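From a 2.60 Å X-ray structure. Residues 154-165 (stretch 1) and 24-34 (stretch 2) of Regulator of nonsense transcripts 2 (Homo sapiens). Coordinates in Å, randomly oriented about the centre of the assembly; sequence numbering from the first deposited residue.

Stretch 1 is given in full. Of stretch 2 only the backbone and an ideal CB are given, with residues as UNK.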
# COMPACT_ATOMS: atom_id res chain seq x y z
N ALA A 154 -3.99 4.36 -2.97
CA ALA A 154 -4.79 3.21 -3.44
C ALA A 154 -6.20 3.22 -2.84
O ALA A 154 -7.17 3.23 -3.59
CB ALA A 154 -4.09 1.90 -3.11
N GLU A 155 -6.32 3.24 -1.51
CA GLU A 155 -7.65 3.29 -0.89
C GLU A 155 -8.44 4.50 -1.35
O GLU A 155 -9.61 4.37 -1.72
CB GLU A 155 -7.59 3.32 0.64
CG GLU A 155 -7.41 1.96 1.30
CD GLU A 155 -8.49 0.95 0.95
OE1 GLU A 155 -9.65 1.32 0.70
OE2 GLU A 155 -8.16 -0.24 0.94
N LEU A 156 -7.79 5.66 -1.33
CA LEU A 156 -8.47 6.90 -1.71
C LEU A 156 -9.07 6.81 -3.12
O LEU A 156 -10.09 7.45 -3.40
CB LEU A 156 -7.51 8.10 -1.64
CG LEU A 156 -7.15 8.58 -0.23
CD1 LEU A 156 -5.98 9.55 -0.31
CD2 LEU A 156 -8.35 9.23 0.42
N THR A 157 -8.45 6.03 -3.99
CA THR A 157 -9.02 5.78 -5.30
C THR A 157 -10.17 4.77 -5.17
O THR A 157 -11.29 5.04 -5.59
CB THR A 157 -7.94 5.29 -6.29
OG1 THR A 157 -6.78 6.13 -6.19
CG2 THR A 157 -8.47 5.31 -7.72
N ILE A 158 -9.91 3.63 -4.55
CA ILE A 158 -10.93 2.57 -4.43
C ILE A 158 -12.20 3.11 -3.81
O ILE A 158 -13.31 2.77 -4.23
CB ILE A 158 -10.46 1.40 -3.54
CG1 ILE A 158 -9.28 0.68 -4.18
CG2 ILE A 158 -11.60 0.42 -3.34
CD1 ILE A 158 -8.60 -0.28 -3.25
N VAL A 159 -12.02 3.97 -2.82
CA VAL A 159 -13.12 4.55 -2.05
C VAL A 159 -13.78 5.74 -2.77
O VAL A 159 -14.71 6.34 -2.26
CB VAL A 159 -12.57 4.90 -0.64
CG1 VAL A 159 -12.99 6.29 -0.17
CG2 VAL A 159 -12.91 3.79 0.34
N GLY A 160 -13.30 6.07 -3.97
CA GLY A 160 -13.96 7.06 -4.83
C GLY A 160 -13.76 8.53 -4.49
O GLY A 160 -14.43 9.39 -5.06
N ILE A 161 -12.84 8.84 -3.58
CA ILE A 161 -12.45 10.22 -3.30
C ILE A 161 -11.72 10.78 -4.52
O ILE A 161 -12.01 11.89 -4.97
CB ILE A 161 -11.59 10.32 -2.03
CG1 ILE A 161 -12.45 10.02 -0.80
CG2 ILE A 161 -10.97 11.71 -1.91
CD1 ILE A 161 -11.67 9.78 0.47
N PHE A 162 -10.79 10.00 -5.06
CA PHE A 162 -10.25 10.23 -6.41
C PHE A 162 -11.03 9.42 -7.45
O PHE A 162 -11.43 8.29 -7.20
CB PHE A 162 -8.78 9.82 -6.49
CG PHE A 162 -7.89 10.54 -5.54
CD1 PHE A 162 -8.18 11.82 -5.09
CD2 PHE A 162 -6.71 9.94 -5.12
CE1 PHE A 162 -7.34 12.47 -4.20
CE2 PHE A 162 -5.86 10.60 -4.24
CZ PHE A 162 -6.17 11.87 -3.79
N THR A 163 -11.19 10.00 -8.64
CA THR A 163 -11.84 9.31 -9.74
C THR A 163 -10.89 8.26 -10.25
O THR A 163 -9.71 8.29 -9.93
CB THR A 163 -12.16 10.26 -10.91
OG1 THR A 163 -10.94 10.79 -11.46
CG2 THR A 163 -13.09 11.39 -10.46
N ASP A 164 -11.39 7.32 -11.03
CA ASP A 164 -10.54 6.27 -11.56
C ASP A 164 -9.36 6.87 -12.31
O ASP A 164 -8.21 6.52 -12.03
CB ASP A 164 -11.33 5.33 -12.48
CG ASP A 164 -12.28 4.40 -11.72
OD1 ASP A 164 -12.37 4.46 -10.47
OD2 ASP A 164 -12.94 3.60 -12.39
N LYS A 165 -9.63 7.79 -13.24
CA LYS A 165 -8.56 8.45 -14.02
C LYS A 165 -7.48 9.01 -13.10
O LYS A 165 -6.34 8.57 -13.15
CB LYS A 165 -9.10 9.59 -14.87
CG LYS A 165 -9.96 9.19 -16.06
CD LYS A 165 -10.38 10.41 -16.87
CE LYS A 165 -11.06 10.02 -18.19
NZ LYS A 165 -11.01 11.11 -19.20
N UNK A 24 -16.84 -2.63 3.31
CA UNK A 24 -16.49 -1.25 3.67
C UNK A 24 -16.21 -0.38 2.44
O UNK A 24 -16.73 0.73 2.31
CB UNK A 24 -15.27 -1.25 4.59
N UNK A 25 -15.36 -0.90 1.56
CA UNK A 25 -15.00 -0.20 0.34
C UNK A 25 -16.22 0.14 -0.51
O UNK A 25 -16.31 1.23 -1.07
CB UNK A 25 -14.02 -1.04 -0.47
N UNK A 26 -17.15 -0.81 -0.61
CA UNK A 26 -18.36 -0.69 -1.41
C UNK A 26 -19.25 0.39 -0.84
O UNK A 26 -19.90 1.14 -1.57
CB UNK A 26 -19.11 -2.02 -1.47
N UNK A 27 -19.28 0.47 0.48
CA UNK A 27 -20.12 1.40 1.21
C UNK A 27 -19.55 2.82 1.09
O UNK A 27 -20.25 3.75 0.75
CB UNK A 27 -20.23 0.98 2.68
N UNK A 28 -18.25 2.96 1.37
CA UNK A 28 -17.54 4.23 1.24
C UNK A 28 -17.52 4.78 -0.17
O UNK A 28 -17.72 5.98 -0.37
CB UNK A 28 -16.10 4.07 1.73
N UNK A 29 -17.28 3.92 -1.16
CA UNK A 29 -17.28 4.35 -2.56
C UNK A 29 -18.64 4.91 -2.96
O UNK A 29 -18.72 5.92 -3.66
CB UNK A 29 -16.90 3.19 -3.48
N UNK A 30 -19.71 4.27 -2.50
CA UNK A 30 -21.05 4.72 -2.83
C UNK A 30 -21.30 6.15 -2.32
O UNK A 30 -21.70 7.02 -3.08
CB UNK A 30 -22.08 3.76 -2.24
N UNK A 31 -21.03 6.37 -1.03
CA UNK A 31 -21.19 7.69 -0.41
C UNK A 31 -20.33 8.76 -1.05
O UNK A 31 -20.79 9.88 -1.27
CB UNK A 31 -20.86 7.61 1.08
N UNK A 32 -19.07 8.43 -1.32
CA UNK A 32 -18.14 9.41 -1.84
C UNK A 32 -18.47 9.83 -3.27
O UNK A 32 -18.48 11.02 -3.58
CB UNK A 32 -16.72 8.85 -1.78
N UNK A 33 -18.76 8.87 -4.13
CA UNK A 33 -19.15 9.18 -5.50
C UNK A 33 -20.44 9.99 -5.54
O UNK A 33 -20.60 10.85 -6.41
CB UNK A 33 -19.31 7.89 -6.31
N UNK A 34 -21.34 9.73 -4.60
CA UNK A 34 -22.63 10.42 -4.55
C UNK A 34 -22.60 11.77 -3.80
O UNK A 34 -23.60 12.47 -3.75
CB UNK A 34 -23.66 9.50 -3.89

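Stretch 2 is helical from 24 to 33. It passes the C-terminal end of helix 154-158, where Gly160 ends the helix in a Schellman motif and leaves carbonyls free to accept bonds.

Position 24 has its CB sideways, with nothing of stretch 1 within 5.5 Å. Many residues would suit it. It is Leu24, and it makes no contact here.

At position 25 the CB also points sideways, 4.0 Å from Ile158 CG2. Farther along lies the carboxylate of Glu155. A long side chain with an apolar stem and a positive end would fit; lysine or arginine would do. The residue is Arg25. Its chain is extended, and its CD packs 3.5 Å from Ile158 CG2. Ile158 CD1 lies over one face of the guanidinium. At its edge, Arg25 NH2 forms a salt bridge to Glu155 OE2 at 2.7 Å; the hydrogen-bond angles from NE and NH2 are poor, so both bonds are weak.

At positions 26 and 27 stretch 1 has nothing within 5.5 Å of the CB, so it sets no requirement and many residues would do. They are Lys26 and Glu27.

Position 28 points toward stretch 1, its CB 3.5 Å from Val159 CG2. An apolar residue is expected, and alanine or a larger aliphatic could serve. It is Leu28, and its CB makes the apolar contact with that methyl group.

Position 29 has the closest CA-CA approach, its CA 4.2 Å from the CA of Val159. The CA also makes a CA-H...O contact with Val159 O at 3.3 Å. The CB is sideways, 3.7 Å from Ile158 O, and the Asp164 carboxylate lies beyond. Acceptors and a negative charge favour a long donor. Arg29 fills the place. Its NE bonds to Ile158 O at 2.8 Å, nearly straight. Its NH2 forms a salt bridge to Asp164 OD1 at 3.2 Å and a weak bond to Thr157 O at 3.4 Å. The guanidinium edge thus gathers two carbonyls and a carboxylate.

At positions 30 and 31 nothing of stretch 1 lies within 5.5 Å of the CB, so stretch 1 would accept almost any side chain. They are Ser30 and Lys31.

Position 32 points toward stretch 1, with its CB 3.3 Å from Val159 O. A short side chain with a donor suits it; serine, threonine or asparagine are plausible. Asn32 ND2 donates to Val159 O at 2.8 Å, though the placement of ND2 is less sure.

Position 33 is sideways, its CB 5.3 Å from Gly160 O. Requirements are loose. Gln33 brings its CG 4.4 Å from Gly160 CA.

Position 34 is out of reach and unconstrained by stretch 1. It is Asn34.

Stretch 2 (24-34) LRKELRSKNQN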
# COMPACT_ATOMS: atom_id res chain seq x y z
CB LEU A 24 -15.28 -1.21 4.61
CG LEU A 24 -14.85 0.19 5.07
CD1 LEU A 24 -16.04 0.94 5.64
CD2 LEU A 24 -13.70 0.10 6.07
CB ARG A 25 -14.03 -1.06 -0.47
CG ARG A 25 -12.63 -1.12 0.11
CD ARG A 25 -11.72 -1.99 -0.74
NE ARG A 25 -10.38 -2.06 -0.19
CZ ARG A 25 -9.38 -2.78 -0.70
NH1 ARG A 25 -9.55 -3.51 -1.79
NH2 ARG A 25 -8.20 -2.77 -0.11
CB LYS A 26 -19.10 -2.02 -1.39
CG LYS A 26 -19.95 -2.30 -2.62
CD LYS A 26 -19.10 -2.77 -3.79
CE LYS A 26 -19.98 -3.23 -4.94
NZ LYS A 26 -20.94 -4.28 -4.49
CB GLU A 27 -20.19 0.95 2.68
CG GLU A 27 -21.30 1.56 3.50
CD GLU A 27 -21.02 1.54 5.01
OE1 GLU A 27 -20.21 0.70 5.47
OE2 GLU A 27 -21.61 2.37 5.74
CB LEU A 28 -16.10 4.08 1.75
CG LEU A 28 -15.95 4.19 3.27
CD1 LEU A 28 -14.47 4.11 3.64
CD2 LEU A 28 -16.58 5.48 3.77
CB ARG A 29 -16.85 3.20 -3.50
CG ARG A 29 -17.23 3.36 -4.98
CD ARG A 29 -16.51 2.35 -5.88
NE ARG A 29 -15.20 2.88 -6.25
CZ ARG A 29 -14.85 3.30 -7.46
NH1 ARG A 29 -15.69 3.24 -8.49
NH2 ARG A 29 -13.64 3.77 -7.65
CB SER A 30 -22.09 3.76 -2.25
OG SER A 30 -23.38 4.09 -2.71
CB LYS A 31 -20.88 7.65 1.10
CG LYS A 31 -22.12 7.70 1.98
CD LYS A 31 -21.81 8.19 3.39
CE LYS A 31 -22.97 9.00 3.96
NZ LYS A 31 -22.64 9.56 5.31
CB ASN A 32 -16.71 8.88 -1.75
CG ASN A 32 -16.19 8.89 -0.33
OD1 ASN A 32 -16.60 9.71 0.48
ND2 ASN A 32 -15.28 7.98 -0.03
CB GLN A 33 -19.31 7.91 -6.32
CG GLN A 33 -18.01 7.16 -6.53
CD GLN A 33 -18.15 6.01 -7.51
OE1 GLN A 33 -19.20 5.39 -7.62
NE2 GLN A 33 -17.08 5.73 -8.23
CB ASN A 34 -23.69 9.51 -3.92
CG ASN A 34 -25.08 9.76 -4.47
OD1 ASN A 34 -25.30 9.71 -5.68
ND2 ASN A 34 -26.03 10.02 -3.58
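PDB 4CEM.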